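Local coordinates for intracellular serine protease (Bacillus licheniformis, PDB 4ZOQ), which is probably a subtilisin-family serine endopeptidase that cleaves lanthipeptide precursors, the chain described here being its N-terminal prodomain, at residues E30-L35 / I61-V66. Numbering follows the deposited sequence.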
loop_
_atom_site.group_PDB
_atom_site.type_symbol
_atom_site.label_atom_id
_atom_site.label_comp_id
_atom_site.label_asym_id
_atom_site.label_seq_id
_atom_site.Cartn_x
_atom_site.Cartn_y
_atom_site.Cartn_z
ATOM N N GLU A 30 18.612 -19.918 7.063
ATOM C CA GLU A 30 17.524 -19.148 6.452
ATOM C C GLU A 30 17.501 -19.115 4.906
ATOM O O GLU A 30 18.308 -18.436 4.278
ATOM C CB GLU A 30 17.539 -17.707 6.959
ATOM C CG GLU A 30 16.431 -16.868 6.324
ATOM C CD GLU A 30 16.216 -15.536 7.013
ATOM O OE1 GLU A 30 17.004 -15.193 7.926
ATOM O OE2 GLU A 30 15.270 -14.818 6.617
ATOM N N GLN A 31 16.614 -19.907 4.305
ATOM C CA GLN A 31 16.334 -19.837 2.870
ATOM C C GLN A 31 14.831 -19.859 2.551
ATOM O O GLN A 31 13.998 -19.894 3.455
ATOM C CB GLN A 31 17.036 -20.960 2.115
ATOM C CG GLN A 31 18.471 -21.122 2.513
ATOM C CD GLN A 31 19.153 -22.187 1.718
ATOM O OE1 GLN A 31 20.319 -22.050 1.358
ATOM N NE2 GLN A 31 18.429 -23.246 1.412
ATOM N N TYR A 32 14.497 -19.811 1.261
ATOM C CA TYR A 32 13.103 -19.736 0.828
ATOM C C TYR A 32 12.807 -20.719 -0.301
ATOM O O TYR A 32 13.656 -20.982 -1.166
ATOM C CB TYR A 32 12.735 -18.314 0.380
ATOM C CG TYR A 32 12.729 -17.291 1.492
ATOM C CD1 TYR A 32 13.880 -16.568 1.812
ATOM C CD2 TYR A 32 11.574 -17.045 2.226
ATOM C CE1 TYR A 32 13.875 -15.636 2.849
ATOM C CE2 TYR A 32 11.562 -16.105 3.258
ATOM C CZ TYR A 32 12.713 -15.414 3.562
ATOM O OH TYR A 32 12.688 -14.490 4.578
ATOM N N LEU A 33 11.587 -21.247 -0.295
ATOM C CA LEU A 33 11.184 -22.258 -1.254
ATOM C C LEU A 33 9.848 -21.952 -1.917
ATOM O O LEU A 33 8.893 -21.539 -1.260
ATOM C CB LEU A 33 11.074 -23.632 -0.571
ATOM C CG LEU A 33 12.261 -24.565 -0.357
ATOM C CD1 LEU A 33 11.931 -25.546 0.737
ATOM C CD2 LEU A 33 12.538 -25.318 -1.631
ATOM N N LEU A 34 9.771 -22.222 -3.211
ATOM C CA LEU A 34 8.524 -22.110 -3.915
ATOM C C LEU A 34 8.184 -23.474 -4.519
ATOM O O LEU A 34 8.901 -23.966 -5.384
ATOM C CB LEU A 34 8.587 -21.017 -4.987
ATOM C CG LEU A 34 7.226 -20.849 -5.653
ATOM C CD1 LEU A 34 6.185 -20.425 -4.612
ATOM C CD2 LEU A 34 7.291 -19.836 -6.791
ATOM N N LEU A 35 7.137 -24.127 -4.014
ATOM C CA LEU A 35 6.695 -25.403 -4.585
ATOM C C LEU A 35 6.099 -25.203 -5.976
ATOM O O LEU A 35 5.464 -24.191 -6.251
ATOM C CB LEU A 35 5.654 -26.079 -3.671
ATOM C CG LEU A 35 5.957 -26.325 -2.193
ATOM C CD1 LEU A 35 4.685 -26.581 -1.423
ATOM C CD2 LEU A 35 6.881 -27.514 -2.039
ATOM N N ILE A 61 -0.044 -20.106 -1.694
ATOM C CA ILE A 61 0.891 -19.806 -2.776
ATOM C C ILE A 61 2.095 -20.759 -2.771
ATOM O O ILE A 61 2.981 -20.649 -3.624
ATOM C CB ILE A 61 1.345 -18.311 -2.741
ATOM C CG1 ILE A 61 2.022 -17.949 -1.428
ATOM C CG2 ILE A 61 0.146 -17.372 -3.018
ATOM C CD1 ILE A 61 2.657 -16.577 -1.478
ATOM N N GLY A 62 2.179 -21.621 -1.758
ATOM C CA GLY A 62 3.179 -22.676 -1.750
ATOM C C GLY A 62 4.593 -22.153 -1.639
ATOM O O GLY A 62 5.513 -22.673 -2.265
ATOM N N PHE A 63 4.749 -21.122 -0.823
ATOM C CA PHE A 63 6.004 -20.417 -0.652
ATOM C C PHE A 63 6.413 -20.444 0.813
ATOM O O PHE A 63 5.656 -20.029 1.698
ATOM C CB PHE A 63 5.851 -18.980 -1.191
ATOM C CG PHE A 63 7.136 -18.197 -1.255
ATOM C CD1 PHE A 63 8.197 -18.620 -2.035
ATOM C CD2 PHE A 63 7.261 -16.999 -0.555
ATOM C CE1 PHE A 63 9.370 -17.890 -2.095
ATOM C CE2 PHE A 63 8.435 -16.263 -0.619
ATOM C CZ PHE A 63 9.491 -16.714 -1.393
ATOM N N ALA A 64 7.622 -20.912 1.073
ATOM C CA ALA A 64 7.995 -21.212 2.441
ATOM C C ALA A 64 9.317 -20.598 2.856
ATOM O O ALA A 64 10.240 -20.497 2.058
ATOM C CB ALA A 64 8.042 -22.725 2.643
ATOM N N LYS A 65 9.417 -20.225 4.119
ATOM C CA LYS A 65 10.703 -19.803 4.638
ATOM C C LYS A 65 11.229 -20.939 5.514
ATOM O O LYS A 65 10.551 -21.423 6.420
ATOM C CB LYS A 65 10.602 -18.484 5.422
ATOM C CG LYS A 65 11.774 -18.223 6.376
ATOM C CD LYS A 65 11.617 -16.917 7.163
ATOM C CE LYS A 65 10.350 -16.890 7.982
ATOM N NZ LYS A 65 10.296 -17.948 9.032
ATOM N N VAL A 66 12.426 -21.405 5.202
ATOM C CA VAL A 66 12.986 -22.526 5.933
ATOM C C VAL A 66 14.171 -22.013 6.739
ATOM O O VAL A 66 15.058 -21.334 6.228
ATOM C CB VAL A 66 13.405 -23.695 5.002
ATOM C CG1 VAL A 66 12.185 -24.291 4.325
ATOM C CG2 VAL A 66 14.388 -23.230 3.964
#
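Tyr32 and Lys65 face each other as a non-hydrogen-bonded pair between antiparallel strands 31-35 and 63-66, their side chains running alongside each other in the same direction. Lys65 suits this partly exposed place because its long aliphatic stem can line a ring. Its CB sits 3.4 Å from Tyr32 CE2. CG, anti to the backbone N (chi1 160°), stays beside that same CE2. CD approaches Tyr32 OH at 3.7 Å, and beyond it the chain bends, carrying NZ away. Tyr32 in turn offers an apolar ring to this stem and a hydroxyl to a weak hydrogen bond with Asp115 of the protease chain. On the same face the Phe63 ring is tilted only 15° from that of Tyr32 but displaced, with little of one over the other. An alanine at Tyr32 would probably open a gap beside the Lys65 stem and leave Tyr117 of the protease chain without its ring partner. Paired backbone bonds hold the register: Leu33 N gives to Ala64 O at 2.8 Å, and Ala64 N to Leu33 O at 2.7 Å. Gly62, whose positive phi suits a residue without a side chain, forms with Phe63 a G1 bulge opposite Ile58. On the other face, buried apolar Leu33 and Val66 cross at about a right angle, Leu33 CD1 to Val66 CG1 3.8 Å, and fill in against Phe76 of helix 70-80. These are the sheet's two central strands, flanked by 86-89 and 54-58.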